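Local coordinates for bacteriocin immunity protein (Pseudomonas aeruginosa, PDB 4UHP), which binds the DNase of pyocin AP41 and, as a bacteriocin immunity protein, probably shields the producing cell from this toxin, at residues Thr11-Phe23 / Ile58-Val72. Sequence-based numbering, arbitrary orientation.
Sequences TESEFLEIIEEFF and IFHPKPGFETPEGIV
The carbonyl oxygen Glu66 O meets the edge of the Phe23 ring near its plane, 3.1 Å from Phe23 CZ, with CE2 close by. The side chain of the same residue folds back on the preceding type II turn, Lys62 to Phe65: OE2 accepts from Gly64 N at 3.1 Å, on the syn side but tilted from the carboxylate plane, while OE1 adds a weak bond to the same N-H. Pro68, next after the N-cap Thr67, lies over a face of Phe23 in a CH-pi contact, its CD 3.8 Å from the ring centroid. Elsewhere on the same proline, Pro68 CB touches Leu16 CD1 at 3.6 Å, and the Glu20 side chain crosses at about a right angle, touching through CG.

Val72 is a knob in a hole made by Glu12, Phe15, Leu16 and Ile19. With CG1 anti to the backbone N (chi1 171°), the methyls part: CG1 goes to Glu12 CG at 3.6 Å, whereas CG2 faces Leu16 and Ile19 and reaches the Phe15 edge. Ile71 CD1 bridges Ile19 CG2, 3.6 Å away, and the Phe23 edge. Toward the partner protein, Ile58 CD1 sits over the centre of the Phe22 ring, 3.7 Å from its centroid, with the Phe59 ring oblique to Phe22.

This is apolar packing in the small all-helical immunity fold. The axes of 12-19 and of 68-72, the start of helix 68-81, approach to 9.3 Å, their directions 123° apart; helix 31-49 packs on Phe22 and Ile19, and the short helix 56-59 brings Phe59 to stack on an aromatic residue of the partner protein chain.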
# COMPACT_ATOMS: atom_id res chain seq x y z
N THR D 11 -2.86 13.22 22.99
CA THR D 11 -3.55 14.47 22.70
C THR D 11 -3.80 14.47 21.20
O THR D 11 -3.16 13.71 20.47
CB THR D 11 -2.75 15.71 23.12
OG1 THR D 11 -1.63 15.88 22.24
CG2 THR D 11 -2.27 15.58 24.56
N GLU D 12 -4.72 15.30 20.74
CA GLU D 12 -5.05 15.34 19.31
C GLU D 12 -3.83 15.76 18.48
O GLU D 12 -3.60 15.22 17.40
CB GLU D 12 -6.22 16.29 19.06
CG GLU D 12 -6.66 16.35 17.60
CD GLU D 12 -7.95 17.12 17.41
OE1 GLU D 12 -8.65 17.37 18.42
OE2 GLU D 12 -8.26 17.49 16.26
N SER D 13 -3.05 16.70 19.01
CA SER D 13 -1.85 17.16 18.32
C SER D 13 -0.79 16.07 18.24
O SER D 13 -0.11 15.93 17.22
CB SER D 13 -1.28 18.39 19.02
OG SER D 13 -0.10 18.84 18.37
N GLU D 14 -0.65 15.28 19.30
CA GLU D 14 0.33 14.20 19.33
C GLU D 14 -0.03 13.08 18.36
O GLU D 14 0.85 12.48 17.74
CB GLU D 14 0.45 13.62 20.74
CG GLU D 14 1.22 14.48 21.72
CD GLU D 14 1.16 13.94 23.13
OE1 GLU D 14 0.32 13.06 23.39
OE2 GLU D 14 1.97 14.40 23.97
N PHE D 15 -1.32 12.80 18.23
CA PHE D 15 -1.79 11.76 17.34
C PHE D 15 -1.68 12.21 15.89
O PHE D 15 -1.33 11.43 15.00
CB PHE D 15 -3.23 11.38 17.68
CG PHE D 15 -3.70 10.13 16.99
CD1 PHE D 15 -3.28 8.88 17.42
CD2 PHE D 15 -4.59 10.20 15.93
CE1 PHE D 15 -3.72 7.73 16.80
CE2 PHE D 15 -5.04 9.05 15.31
CZ PHE D 15 -4.60 7.81 15.74
N LEU D 16 -1.96 13.49 15.66
CA LEU D 16 -1.81 14.10 14.34
C LEU D 16 -0.37 13.97 13.86
O LEU D 16 -0.11 13.78 12.67
CB LEU D 16 -2.22 15.57 14.38
CG LEU D 16 -2.07 16.37 13.09
CD1 LEU D 16 -3.00 15.83 12.01
CD2 LEU D 16 -2.32 17.85 13.33
N GLU D 17 0.57 14.07 14.80
CA GLU D 17 1.99 13.92 14.52
C GLU D 17 2.31 12.57 13.88
O GLU D 17 3.12 12.49 12.96
CB GLU D 17 2.79 14.10 15.82
CG GLU D 17 4.28 13.84 15.69
CD GLU D 17 5.05 14.29 16.91
OE1 GLU D 17 4.41 14.66 17.92
OE2 GLU D 17 6.30 14.29 16.86
N ILE D 18 1.67 11.52 14.38
CA ILE D 18 1.84 10.18 13.83
C ILE D 18 1.21 10.06 12.45
O ILE D 18 1.80 9.48 11.53
CB ILE D 18 1.22 9.11 14.76
CG1 ILE D 18 1.92 9.09 16.11
CG2 ILE D 18 1.29 7.73 14.11
CD1 ILE D 18 1.38 8.05 17.06
N ILE D 19 0.02 10.62 12.29
CA ILE D 19 -0.71 10.54 11.03
C ILE D 19 0.04 11.25 9.90
O ILE D 19 0.04 10.78 8.76
CB ILE D 19 -2.13 11.13 11.16
CG1 ILE D 19 -2.88 10.45 12.31
CG2 ILE D 19 -2.89 10.97 9.87
CD1 ILE D 19 -2.95 8.94 12.16
N GLU D 20 0.69 12.36 10.22
CA GLU D 20 1.45 13.12 9.24
C GLU D 20 2.56 12.28 8.61
O GLU D 20 3.00 12.54 7.49
CB GLU D 20 2.03 14.38 9.87
CG GLU D 20 1.00 15.46 10.16
CD GLU D 20 1.56 16.61 10.98
OE1 GLU D 20 2.64 16.43 11.60
OE2 GLU D 20 0.93 17.68 11.01
N GLU D 21 3.00 11.26 9.33
CA GLU D 21 4.09 10.40 8.86
C GLU D 21 3.63 9.52 7.70
O GLU D 21 4.45 8.94 6.99
CB GLU D 21 4.62 9.55 10.02
CG GLU D 21 6.02 9.00 9.80
CD GLU D 21 6.77 8.74 11.11
OE1 GLU D 21 6.34 9.26 12.16
OE2 GLU D 21 7.79 8.03 11.07
N PHE D 22 2.32 9.44 7.49
CA PHE D 22 1.76 8.70 6.36
C PHE D 22 1.72 9.56 5.10
O PHE D 22 1.18 9.15 4.07
CB PHE D 22 0.36 8.19 6.69
CG PHE D 22 0.34 7.13 7.75
CD1 PHE D 22 0.50 5.80 7.43
CD2 PHE D 22 0.17 7.48 9.08
CE1 PHE D 22 0.49 4.83 8.41
CE2 PHE D 22 0.16 6.51 10.07
CZ PHE D 22 0.32 5.18 9.73
N PHE D 23 2.30 10.76 5.17
CA PHE D 23 2.29 11.69 4.04
C PHE D 23 3.68 12.26 3.77
O PHE D 23 3.94 12.77 2.69
CB PHE D 23 1.30 12.83 4.29
CG PHE D 23 -0.13 12.38 4.37
CD1 PHE D 23 -0.67 11.91 5.56
CD2 PHE D 23 -0.95 12.45 3.25
CE1 PHE D 23 -1.99 11.50 5.63
CE2 PHE D 23 -2.27 12.04 3.32
CZ PHE D 23 -2.79 11.57 4.51
N ILE D 58 -6.88 5.88 6.58
CA ILE D 58 -5.70 6.57 6.08
C ILE D 58 -5.55 6.44 4.57
O ILE D 58 -5.42 7.45 3.86
CB ILE D 58 -4.42 6.01 6.73
CG1 ILE D 58 -4.46 6.20 8.25
CG2 ILE D 58 -3.18 6.68 6.14
CD1 ILE D 58 -3.28 5.59 8.97
N PHE D 59 -5.58 5.20 4.07
CA PHE D 59 -5.23 4.93 2.69
C PHE D 59 -6.41 4.95 1.72
O PHE D 59 -6.23 5.05 0.51
CB PHE D 59 -4.52 3.57 2.59
CG PHE D 59 -3.24 3.49 3.38
CD1 PHE D 59 -2.11 4.16 2.96
CD2 PHE D 59 -3.18 2.75 4.55
CE1 PHE D 59 -0.93 4.08 3.68
CE2 PHE D 59 -2.01 2.67 5.28
CZ PHE D 59 -0.88 3.34 4.84
N HIS D 60 -7.63 4.85 2.25
CA HIS D 60 -8.82 4.97 1.42
C HIS D 60 -9.88 5.86 2.07
O HIS D 60 -11.00 5.41 2.34
CB HIS D 60 -9.38 3.59 1.10
CG HIS D 60 -8.44 2.74 0.30
ND1 HIS D 60 -8.43 2.74 -1.07
CD2 HIS D 60 -7.46 1.89 0.69
CE1 HIS D 60 -7.49 1.91 -1.51
NE2 HIS D 60 -6.89 1.39 -0.46
N PRO D 61 -9.52 7.12 2.32
CA PRO D 61 -10.37 8.04 3.10
C PRO D 61 -11.60 8.50 2.34
O PRO D 61 -11.61 8.52 1.11
CB PRO D 61 -9.43 9.21 3.37
CG PRO D 61 -8.54 9.24 2.17
CD PRO D 61 -8.33 7.81 1.78
N LYS D 62 -12.64 8.85 3.09
CA LYS D 62 -13.83 9.47 2.53
C LYS D 62 -13.45 10.82 1.92
O LYS D 62 -12.49 11.44 2.36
CB LYS D 62 -14.91 9.64 3.60
CG LYS D 62 -15.36 8.34 4.24
CD LYS D 62 -16.02 7.42 3.23
CE LYS D 62 -16.49 6.12 3.87
NZ LYS D 62 -17.47 6.36 4.97
N PRO D 63 -14.20 11.27 0.90
CA PRO D 63 -13.91 12.57 0.30
C PRO D 63 -13.95 13.71 1.32
O PRO D 63 -14.90 13.81 2.10
CB PRO D 63 -15.02 12.74 -0.75
CG PRO D 63 -16.07 11.74 -0.38
CD PRO D 63 -15.34 10.60 0.25
N GLY D 64 -12.91 14.53 1.33
CA GLY D 64 -12.80 15.61 2.29
C GLY D 64 -11.93 15.25 3.49
O GLY D 64 -11.45 16.14 4.19
N PHE D 65 -11.73 13.96 3.72
CA PHE D 65 -10.99 13.50 4.89
C PHE D 65 -9.64 12.88 4.52
O PHE D 65 -9.11 12.06 5.26
CB PHE D 65 -11.81 12.47 5.68
CG PHE D 65 -13.11 13.01 6.22
CD1 PHE D 65 -14.24 13.05 5.43
CD2 PHE D 65 -13.19 13.46 7.53
CE1 PHE D 65 -15.43 13.55 5.93
CE2 PHE D 65 -14.38 13.95 8.03
CZ PHE D 65 -15.50 13.99 7.23
N GLU D 66 -9.09 13.29 3.38
CA GLU D 66 -7.87 12.68 2.84
C GLU D 66 -6.59 13.15 3.53
O GLU D 66 -5.56 12.49 3.46
CB GLU D 66 -7.74 12.96 1.34
CG GLU D 66 -8.88 12.41 0.49
CD GLU D 66 -10.00 13.41 0.30
OE1 GLU D 66 -10.03 14.44 1.01
OE2 GLU D 66 -10.86 13.17 -0.58
N THR D 67 -6.67 14.31 4.18
CA THR D 67 -5.51 14.92 4.81
C THR D 67 -5.35 14.41 6.24
O THR D 67 -6.28 13.85 6.79
CB THR D 67 -5.64 16.46 4.81
OG1 THR D 67 -6.69 16.84 5.72
CG2 THR D 67 -5.95 16.98 3.42
N PRO D 68 -4.15 14.60 6.83
CA PRO D 68 -3.93 14.21 8.22
C PRO D 68 -5.01 14.74 9.17
O PRO D 68 -5.47 13.99 10.03
CB PRO D 68 -2.58 14.85 8.55
CG PRO D 68 -1.85 14.83 7.24
CD PRO D 68 -2.90 15.06 6.18
N GLU D 69 -5.42 15.99 8.98
CA GLU D 69 -6.48 16.59 9.78
C GLU D 69 -7.81 15.85 9.62
O GLU D 69 -8.54 15.65 10.59
CB GLU D 69 -6.65 18.07 9.41
CG GLU D 69 -5.45 18.95 9.72
CD GLU D 69 -5.39 19.37 11.18
OE1 GLU D 69 -6.24 18.91 11.97
OE2 GLU D 69 -4.50 20.17 11.53
N GLY D 70 -8.11 15.45 8.38
CA GLY D 70 -9.33 14.72 8.09
C GLY D 70 -9.34 13.34 8.72
O GLY D 70 -10.37 12.89 9.22
N ILE D 71 -8.20 12.66 8.67
CA ILE D 71 -8.05 11.35 9.28
C ILE D 71 -8.29 11.41 10.79
O ILE D 71 -9.03 10.60 11.35
CB ILE D 71 -6.65 10.77 9.02
CG1 ILE D 71 -6.44 10.56 7.52
CG2 ILE D 71 -6.46 9.46 9.77
CD1 ILE D 71 -5.05 10.12 7.14
N VAL D 72 -7.67 12.39 11.44
CA VAL D 72 -7.86 12.59 12.87
C VAL D 72 -9.32 12.89 13.18
O VAL D 72 -9.88 12.35 14.14
CB VAL D 72 -6.97 13.73 13.40
CG1 VAL D 72 -7.34 14.09 14.83
CG2 VAL D 72 -5.50 13.35 13.31